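Loquacious, isoform B (PDB 4X8W) probably serves in microRNA processing as a partner of Dicer, through a third double-stranded RNA-binding domain that mediates dimerization and Dicer binding. Local coordinates at residues 48-52 with 62-67. Residues are numbered along the deposited sequence.
Sequences VCHGS and HAAQNA
Residues 48-52 run as an extended strand, with phi from -104° to -147° and psi from 122° to 155°, across the regular helical turns of 62-67. The short axes approach to 6.2 Å and their N-to-C directions diverge by 141°, so the register runs backwards: CA of G51 sits 3.8 Å from CA of A63, and CA of C49 5.8 Å from CA of A67. At G51 the backbones nearly touch, its CA lying 3.7 Å from N of A63; a beta carbon there would clash with that nitrogen. This is the last strand and C-terminal helix of the alpha-beta-beta-beta-alpha dsRBD fold, here apparently exchanged between subunits, as in a domain swap: 48-52 pairs antiparallel with a strand of the second subunit, where OE1 of Q36 accepts a hydrogen bond from H50 NE2, and V39 packs on A63. C49, chi1 m, points toward the helix; C49 SG lies 3.7 Å from A67 CA and 4.0 Å from A67 CB. N66, chi1 t, donates from ND2 to O of H50 (3.0 Å, nearly linear) and also bonds V48 O of the third subunit. One turn earlier, H62, chi1 m, directs its ring edge at the strand, ND1 donating to O of S52 at a short 2.5 Å.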
loop_
_atom_site.group_PDB
_atom_site.type_symbol
_atom_site.label_atom_id
_atom_site.label_comp_id
_atom_site.label_asym_id
_atom_site.label_seq_id
_atom_site.Cartn_x
_atom_site.Cartn_y
_atom_site.Cartn_z
ATOM N N VAL E 48 9.008 5.445 -5.032
ATOM C CA VAL E 48 8.463 6.715 -4.573
ATOM C C VAL E 48 9.123 7.752 -5.471
ATOM O O VAL E 48 10.342 7.843 -5.505
ATOM C CB VAL E 48 8.751 6.969 -3.093
ATOM C CG1 VAL E 48 8.210 8.335 -2.668
ATOM C CG2 VAL E 48 8.162 5.841 -2.243
ATOM N N CYS E 49 8.333 8.537 -6.197
ATOM C CA CYS E 49 8.905 9.440 -7.196
ATOM C C CYS E 49 8.786 10.882 -6.781
ATOM O O CYS E 49 7.748 11.322 -6.311
ATOM C CB CYS E 49 8.199 9.276 -8.529
ATOM S SG CYS E 49 8.342 7.660 -9.198
ATOM N N HIS E 50 9.834 11.637 -7.067
ATOM C CA HIS E 50 9.991 12.979 -6.557
ATOM C C HIS E 50 9.697 14.004 -7.632
ATOM O O HIS E 50 9.969 13.772 -8.811
ATOM C CB HIS E 50 11.420 13.107 -6.038
ATOM C CG HIS E 50 11.800 14.485 -5.604
ATOM N ND1 HIS E 50 12.202 15.458 -6.496
ATOM C CD2 HIS E 50 11.915 15.032 -4.372
ATOM C CE1 HIS E 50 12.509 16.558 -5.834
ATOM N NE2 HIS E 50 12.337 16.329 -4.545
ATOM N N GLY E 51 9.107 15.123 -7.221
ATOM C CA GLY E 51 8.872 16.264 -8.087
ATOM C C GLY E 51 8.972 17.572 -7.314
ATOM O O GLY E 51 8.714 17.625 -6.108
ATOM N N SER E 52 9.364 18.638 -8.003
ATOM C CA SER E 52 9.440 19.948 -7.384
ATOM C C SER E 52 8.891 20.982 -8.346
ATOM O O SER E 52 8.871 20.752 -9.547
ATOM C CB SER E 52 10.867 20.294 -6.982
ATOM O OG SER E 52 11.651 20.535 -8.125
ATOM N N HIS E 62 5.126 17.466 -12.023
ATOM C CA HIS E 62 6.486 16.996 -12.242
ATOM C C HIS E 62 6.733 15.629 -11.627
ATOM O O HIS E 62 7.429 14.785 -12.211
ATOM C CB HIS E 62 7.479 18.014 -11.678
ATOM C CG HIS E 62 7.450 19.328 -12.398
ATOM N ND1 HIS E 62 8.022 20.473 -11.891
ATOM C CD2 HIS E 62 6.886 19.678 -13.578
ATOM C CE1 HIS E 62 7.826 21.469 -12.736
ATOM N NE2 HIS E 62 7.141 21.012 -13.768
ATOM N N ALA E 63 6.156 15.407 -10.449
ATOM C CA ALA E 63 6.222 14.098 -9.806
ATOM C C ALA E 63 5.573 13.011 -10.688
ATOM O O ALA E 63 6.110 11.911 -10.824
ATOM C CB ALA E 63 5.575 14.150 -8.432
ATOM N N ALA E 64 4.417 13.321 -11.274
ATOM C CA ALA E 64 3.725 12.393 -12.160
ATOM C C ALA E 64 4.553 12.035 -13.394
ATOM O O ALA E 64 4.640 10.872 -13.808
ATOM C CB ALA E 64 2.383 12.987 -12.595
ATOM N N GLN E 65 5.161 13.059 -13.969
ATOM C CA GLN E 65 5.992 12.936 -15.154
ATOM C C GLN E 65 7.148 11.961 -14.886
ATOM O O GLN E 65 7.456 11.099 -15.707
ATOM C CB GLN E 65 6.457 14.331 -15.556
ATOM C CG GLN E 65 6.943 14.502 -16.964
ATOM C CD GLN E 65 7.154 15.966 -17.274
ATOM O OE1 GLN E 65 7.030 16.820 -16.395
ATOM N NE2 GLN E 65 7.440 16.269 -18.529
ATOM N N ASN E 66 7.787 12.121 -13.732
ATOM C CA ASN E 66 8.805 11.198 -13.248
ATOM C C ASN E 66 8.262 9.767 -13.092
ATOM O O ASN E 66 8.894 8.796 -13.542
ATOM C CB ASN E 66 9.370 11.735 -11.911
ATOM C CG ASN E 66 10.385 10.796 -11.243
ATOM O OD1 ASN E 66 10.716 9.733 -11.758
ATOM N ND2 ASN E 66 10.867 11.192 -10.071
ATOM N N ALA E 67 7.078 9.634 -12.502
ATOM C CA ALA E 67 6.480 8.313 -12.302
ATOM C C ALA E 67 6.221 7.602 -13.615
ATOM O O ALA E 67 6.448 6.400 -13.730
ATOM C CB ALA E 67 5.184 8.417 -11.510
#